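Local coordinates for capsid protein (Infectious hypodermal and hematopoietic necrosis virus, PDB 3N7X) that forms the icosahedral shell of a shrimp-infecting densovirus, sixty copies of a beta-barrel subunit assembling into one capsid, at residues I48-R53 with L291-R296; K112-G117 with G215-W220. All blocks are in the same frame, centred on the assembly; numbering follows the deposited sequence.

Contact 1: residues I48-R53 with L291-R296; sequences ITFQTR and LHLEVR
F50 and L291 face each other as a hydrogen-bonded pair of an antiparallel beta ladder, F50 N giving to L291 O at 2.8 Å, and their side chains lie side by side on the buried face of the sheet. I48 and L293 form the next hydrogen-bonded pair, with I48 N to L293 O also 2.8 Å; both pairs are closed by the return bonds from L293 N and L291 N. Between them T49 and H292 make the non-hydrogen-bonded pair, where the CA atoms draw in to 4.6 Å and T49 CA points its hydrogen at L291 O. The tight side is the apolar one. L291 CD2 reaches CD2 of the F50 ring at 3.9 Å, while L293 sends CB toward the ring edge at CE2, its CD2 also 3.9 Å from that atom. I48 adds CD1 against V295 CG2 at 3.9 Å, one methyl on another. The T49 and H292 side is looser: both residues are partly exposed and meet through a polar pair. Here OG1 of T49, anti to the carbonyl carbon (chi1 -67°), meets ND1 at the edge of the imidazole, in its plane, in a 3.0 Å hydrogen bond that fastens one side of the H292 ring; T49 CG2 comes within 3.7 Å of H292 ND1. At the outer edge of 48-53, Q300 NE2 of a second subunit hydrogen-bonds T49 O, and N41 of that subunit packs on T49. Beneath the apolar face runs helix 97-109, with R98 under I48 and F50 and M106 under L293 and V295, whereas strand 111-131 flanks the far edge of 291-296, bringing V113 and A116 against L291.

Contact 2: residues K112-G117 with G215-W220; sequences KVHKAG and GDTRNW
K112 lays its side chain across the indole of W220 where the edge of a beta strand meets the loop that follows strand 208-214, a cation-pi and CH-pi arrangement. CE sits over the centre of the six-membered ring, 3.6 Å from its centroid, and NZ hangs farther out over the same face at 4.4 Å. Beyond CG the chain is fully extended, its last torsion anti (chi4 179°), and NZ passes the ring to reach T217 O, where it donates a 3.0 Å hydrogen bond in the plane of that carbonyl. The loop side thus supplies NZ with both a carbonyl and an aromatic face. R296 makes another cation-pi contact with W220.

Among backbone groups, H114 O takes G215 N at 3.0 Å, the donor standing well above the carbonyl plane, and a water that also donates to G215 O. A second water accepts from V113 N and gives to D216 O, bridging strand and loop. H114 NE2 is satisfied by a hydrogen bond to E294 OE1, on the neighbouring strand 281-296; T217 CG2 approaches H114 ND1 obliquely. Within the loop, D216 OD2 accepts from R218 N, closing an Asx turn, and in a salt bridge the R218 guanidinium grips the D216 carboxylate side-on in its own plane: NE to OD2, and NH2 to the syn lone pair of OD1, each 2.8 Å.

In the fold
Contacts 1 and 2 are centred 11 Å apart on the same side of the chain's centre. Along the chain the order is 48-53, 112-117, 215-220 and 291-296, with contact 2 nested inside the loop that contact 1 closes. Strand 281-296 lies between 45-59 and 111-131 in one antiparallel sheet and carries contact 1 on one edge, while its other edge pairs with the strand of contact 2. The contacts touch directly: H292 N bonds to K115 O, and L293 CD1 packs on K112 O at 3.3 Å. Early and late parts of the sequence are thereby joined in one sheet, and from loop 215-220, packed on strand 111-131, R218 NH1 hydrogen-bonds D255 O of a neighbouring subunit.

Contact 1: residues I48-R53 with L291-R296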
loop_
_atom_site.group_PDB
_atom_site.type_symbol
_atom_site.label_atom_id
_atom_site.label_comp_id
_atom_site.label_asym_id
_atom_site.label_seq_id
_atom_site.Cartn_x
_atom_site.Cartn_y
_atom_site.Cartn_z
ATOM N N ILE A 48 -74.585 26.307 -41.390
ATOM C CA ILE A 48 -74.598 27.345 -42.408
ATOM C C ILE A 48 -74.162 28.659 -41.787
ATOM O O ILE A 48 -74.695 29.072 -40.756
ATOM C CB ILE A 48 -76.012 27.572 -43.013
ATOM C CG1 ILE A 48 -76.540 26.295 -43.662
ATOM C CG2 ILE A 48 -75.955 28.667 -44.063
ATOM C CD1 ILE A 48 -77.140 25.315 -42.692
ATOM N N THR A 49 -73.191 29.313 -42.416
ATOM C CA THR A 49 -72.712 30.596 -41.931
ATOM C C THR A 49 -73.256 31.717 -42.811
ATOM O O THR A 49 -73.287 31.599 -44.035
ATOM C CB THR A 49 -71.177 30.666 -41.939
ATOM O OG1 THR A 49 -70.657 29.745 -40.973
ATOM C CG2 THR A 49 -70.703 32.078 -41.592
ATOM N N PHE A 50 -73.696 32.795 -42.174
ATOM C CA PHE A 50 -74.224 33.949 -42.888
ATOM C C PHE A 50 -73.244 35.092 -42.702
ATOM O O PHE A 50 -72.757 35.319 -41.591
ATOM C CB PHE A 50 -75.587 34.337 -42.319
ATOM C CG PHE A 50 -76.664 33.337 -42.610
ATOM C CD1 PHE A 50 -77.504 33.501 -43.709
ATOM C CD2 PHE A 50 -76.811 32.202 -41.813
ATOM C CE1 PHE A 50 -78.477 32.549 -44.016
ATOM C CE2 PHE A 50 -77.780 31.244 -42.109
ATOM C CZ PHE A 50 -78.615 31.419 -43.217
ATOM N N GLN A 51 -72.950 35.804 -43.787
ATOM C CA GLN A 51 -72.013 36.923 -43.733
ATOM C C GLN A 51 -72.471 38.033 -44.659
ATOM O O GLN A 51 -72.988 37.760 -45.742
ATOM C CB GLN A 51 -70.618 36.468 -44.167
ATOM C CG GLN A 51 -70.065 35.305 -43.372
ATOM C CD GLN A 51 -68.862 34.658 -44.032
ATOM O OE1 GLN A 51 -68.897 34.320 -45.216
ATOM N NE2 GLN A 51 -67.794 34.467 -43.264
ATOM N N THR A 52 -72.283 39.281 -44.236
ATOM C CA THR A 52 -72.655 40.426 -45.056
ATOM C C THR A 52 -71.969 41.698 -44.554
ATOM O O THR A 52 -71.397 41.710 -43.465
ATOM C CB THR A 52 -74.188 40.646 -45.068
ATOM O OG1 THR A 52 -74.529 41.575 -46.107
ATOM C CG2 THR A 52 -74.669 41.199 -43.723
ATOM N N ARG A 53 -72.024 42.762 -45.353
ATOM C CA ARG A 53 -71.412 44.034 -44.978
ATOM C C ARG A 53 -72.398 45.165 -45.265
ATOM O O ARG A 53 -73.131 45.113 -46.248
ATOM C CB ARG A 53 -70.124 44.264 -45.770
ATOM C CG ARG A 53 -69.231 43.038 -45.925
ATOM C CD ARG A 53 -67.915 43.444 -46.573
ATOM N NE ARG A 53 -67.137 42.315 -47.071
ATOM C CZ ARG A 53 -67.322 41.741 -48.256
ATOM N NH1 ARG A 53 -68.266 42.186 -49.073
ATOM N NH2 ARG A 53 -66.546 40.731 -48.634
ATOM N N LEU A 291 -73.367 35.186 -38.676
ATOM C CA LEU A 291 -74.194 34.349 -37.826
ATOM C C LEU A 291 -73.951 32.893 -38.195
ATOM O O LEU A 291 -73.912 32.536 -39.376
ATOM C CB LEU A 291 -75.673 34.696 -37.988
ATOM C CG LEU A 291 -76.618 33.827 -37.146
ATOM C CD1 LEU A 291 -77.857 34.622 -36.768
ATOM C CD2 LEU A 291 -76.991 32.561 -37.917
ATOM N N HIS A 292 -73.763 32.061 -37.173
ATOM C CA HIS A 292 -73.530 30.636 -37.367
ATOM C C HIS A 292 -74.805 29.890 -37.017
ATOM O O HIS A 292 -75.227 29.855 -35.859
ATOM C CB HIS A 292 -72.370 30.147 -36.493
ATOM C CG HIS A 292 -71.053 30.776 -36.833
ATOM N ND1 HIS A 292 -70.515 30.738 -38.105
ATOM C CD2 HIS A 292 -70.172 31.471 -36.073
ATOM C CE1 HIS A 292 -69.361 31.383 -38.113
ATOM N NE2 HIS A 292 -69.130 31.837 -36.894
ATOM N N LEU A 293 -75.415 29.297 -38.036
ATOM C CA LEU A 293 -76.653 28.562 -37.869
ATOM C C LEU A 293 -76.434 27.065 -38.012
ATOM O O LEU A 293 -75.594 26.618 -38.795
ATOM C CB LEU A 293 -77.659 29.020 -38.919
ATOM C CG LEU A 293 -79.080 28.476 -38.778
ATOM C CD1 LEU A 293 -79.785 29.184 -37.634
ATOM C CD2 LEU A 293 -79.838 28.696 -40.071
ATOM N N GLU A 294 -77.180 26.291 -37.235
ATOM C CA GLU A 294 -77.098 24.842 -37.321
ATOM C C GLU A 294 -78.521 24.379 -37.567
ATOM O O GLU A 294 -79.444 24.739 -36.835
ATOM C CB GLU A 294 -76.546 24.220 -36.034
ATOM C CG GLU A 294 -76.541 22.691 -36.068
ATOM C CD GLU A 294 -75.849 22.047 -34.868
ATOM O OE1 GLU A 294 -75.709 22.707 -33.814
ATOM O OE2 GLU A 294 -75.452 20.864 -34.977
ATOM N N VAL A 295 -78.700 23.603 -38.625
ATOM C CA VAL A 295 -80.014 23.112 -38.978
ATOM C C VAL A 295 -80.049 21.601 -38.920
ATOM O O VAL A 295 -79.138 20.905 -39.373
ATOM C CB VAL A 295 -80.425 23.563 -40.387
ATOM C CG1 VAL A 295 -81.815 23.045 -40.709
ATOM C CG2 VAL A 295 -80.387 25.077 -40.477
ATOM N N ARG A 296 -81.137 21.114 -38.358
ATOM C CA ARG A 296 -81.382 19.704 -38.178
ATOM C C ARG A 296 -81.844 19.071 -39.505
ATOM O O ARG A 296 -82.615 19.673 -40.255
ATOM C CB ARG A 296 -82.436 19.595 -37.080
ATOM C CG ARG A 296 -82.717 18.242 -36.572
ATOM C CD ARG A 296 -81.590 17.637 -35.774
ATOM N NE ARG A 296 -82.021 16.275 -35.511
ATOM C CZ ARG A 296 -82.809 15.927 -34.502
ATOM N NH1 ARG A 296 -83.221 16.838 -33.633
ATOM N NH2 ARG A 296 -83.258 14.686 -34.419
#

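Contact 2: residues K112-G117 with G215-W220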
loop_
_atom_site.group_PDB
_atom_site.type_symbol
_atom_site.label_atom_id
_atom_site.label_comp_id
_atom_site.label_asym_id
_atom_site.label_seq_id
_atom_site.Cartn_x
_atom_site.Cartn_y
_atom_site.Cartn_z
ATOM N N LYS A 112 -80.602 26.017 -34.520
ATOM C CA LYS A 112 -79.954 26.636 -33.364
ATOM C C LYS A 112 -79.065 27.735 -33.896
ATOM O O LYS A 112 -78.583 27.656 -35.028
ATOM C CB LYS A 112 -79.002 25.678 -32.645
ATOM C CG LYS A 112 -79.597 24.504 -31.957
ATOM C CD LYS A 112 -78.482 23.681 -31.336
ATOM C CE LYS A 112 -79.050 22.476 -30.621
ATOM N NZ LYS A 112 -77.980 21.645 -30.025
ATOM N N VAL A 113 -78.832 28.748 -33.071
ATOM C CA VAL A 113 -77.922 29.817 -33.432
ATOM C C VAL A 113 -76.807 29.702 -32.406
ATOM O O VAL A 113 -77.042 29.791 -31.198
ATOM C CB VAL A 113 -78.562 31.204 -33.322
ATOM C CG1 VAL A 113 -77.511 32.272 -33.601
ATOM C CG2 VAL A 113 -79.701 31.327 -34.313
ATOM N N HIS A 114 -75.591 29.475 -32.884
ATOM C CA HIS A 114 -74.449 29.339 -31.999
ATOM C C HIS A 114 -73.869 30.684 -31.624
ATOM O O HIS A 114 -73.867 31.072 -30.460
ATOM C CB HIS A 114 -73.372 28.483 -32.664
ATOM C CG HIS A 114 -73.728 27.033 -32.741
ATOM N ND1 HIS A 114 -73.712 26.205 -31.638
ATOM C CD2 HIS A 114 -74.173 26.275 -33.772
ATOM C CE1 HIS A 114 -74.133 25.003 -31.986
ATOM N NE2 HIS A 114 -74.420 25.018 -33.275
ATOM N N LYS A 115 -73.397 31.407 -32.625
ATOM C CA LYS A 115 -72.775 32.695 -32.394
ATOM C C LYS A 115 -73.162 33.655 -33.516
ATOM O O LYS A 115 -73.434 33.236 -34.641
ATOM C CB LYS A 115 -71.260 32.493 -32.355
ATOM C CG LYS A 115 -70.446 33.676 -31.906
ATOM C CD LYS A 115 -68.951 33.349 -31.960
ATOM C CE LYS A 115 -68.104 34.542 -31.501
ATOM N NZ LYS A 115 -66.630 34.330 -31.658
ATOM N N ALA A 116 -73.206 34.942 -33.202
ATOM C CA ALA A 116 -73.537 35.956 -34.191
ATOM C C ALA A 116 -72.984 37.276 -33.684
ATOM O O ALA A 116 -72.715 37.424 -32.489
ATOM C CB ALA A 116 -75.040 36.047 -34.377
ATOM N N GLY A 117 -72.798 38.233 -34.586
ATOM C CA GLY A 117 -72.275 39.512 -34.154
ATOM C C GLY A 117 -71.952 40.490 -35.260
ATOM O O GLY A 117 -72.186 40.229 -36.444
ATOM N N GLY A 215 -75.993 32.171 -28.707
ATOM C CA GLY A 215 -77.327 31.679 -28.427
ATOM C C GLY A 215 -77.315 30.448 -27.546
ATOM O O GLY A 215 -76.322 29.725 -27.491
ATOM N N ASP A 216 -78.418 30.216 -26.843
ATOM C CA ASP A 216 -78.534 29.049 -25.985
ATOM C C ASP A 216 -78.690 27.853 -26.916
ATOM O O ASP A 216 -79.505 27.881 -27.839
ATOM C CB ASP A 216 -79.760 29.161 -25.095
ATOM C CG ASP A 216 -79.776 28.112 -24.018
ATOM O OD1 ASP A 216 -79.414 28.443 -22.869
ATOM O OD2 ASP A 216 -80.129 26.951 -24.322
ATOM N N THR A 217 -77.929 26.796 -26.668
ATOM C CA THR A 217 -77.982 25.634 -27.542
ATOM C C THR A 217 -78.592 24.363 -26.969
ATOM O O THR A 217 -78.468 23.297 -27.577
ATOM C CB THR A 217 -76.574 25.286 -28.056
ATOM O OG1 THR A 217 -75.697 25.081 -26.939
ATOM C CG2 THR A 217 -76.031 26.406 -28.922
ATOM N N ARG A 218 -79.257 24.454 -25.823
ATOM C CA ARG A 218 -79.849 23.256 -25.234
ATOM C C ARG A 218 -81.044 22.723 -26.032
ATOM O O ARG A 218 -81.348 21.530 -25.967
ATOM C CB ARG A 218 -80.274 23.519 -23.782
ATOM C CG ARG A 218 -81.644 24.165 -23.604
ATOM C CD ARG A 218 -81.797 24.635 -22.171
ATOM N NE ARG A 218 -80.825 25.685 -21.881
ATOM C CZ ARG A 218 -80.280 25.908 -20.689
ATOM N NH1 ARG A 218 -80.603 25.151 -19.648
ATOM N NH2 ARG A 218 -79.407 26.894 -20.540
ATOM N N ASN A 219 -81.714 23.595 -26.784
ATOM C CA ASN A 219 -82.875 23.182 -27.571
ATOM C C ASN A 219 -82.724 23.409 -29.066
ATOM O O ASN A 219 -81.790 24.065 -29.527
ATOM C CB ASN A 219 -84.128 23.951 -27.142
ATOM C CG ASN A 219 -84.424 23.819 -25.672
ATOM O OD1 ASN A 219 -84.426 22.717 -25.122
ATOM N ND2 ASN A 219 -84.697 24.944 -25.025
ATOM N N TRP A 220 -83.669 22.842 -29.811
ATOM C CA TRP A 220 -83.762 23.027 -31.251
ATOM C C TRP A 220 -85.013 23.903 -31.359
ATOM O O TRP A 220 -85.956 23.739 -30.578
ATOM C CB TRP A 220 -84.003 21.702 -31.983
ATOM C CG TRP A 220 -82.792 20.823 -32.103
ATOM C CD1 TRP A 220 -82.559 19.651 -31.441
ATOM C CD2 TRP A 220 -81.644 21.050 -32.933
ATOM N NE1 TRP A 220 -81.338 19.134 -31.806
ATOM C CE2 TRP A 220 -80.753 19.971 -32.720
ATOM C CE3 TRP A 220 -81.281 22.061 -33.838
ATOM C CZ2 TRP A 220 -79.520 19.870 -33.376
ATOM C CZ3 TRP A 220 -80.052 21.964 -34.494
ATOM C CH2 TRP A 220 -79.186 20.873 -34.257
HETATM O O HOH W 1 -79.532 29.208 -30.234
HETATM O O HOH W 2 -73.313 29.574 -28.424
#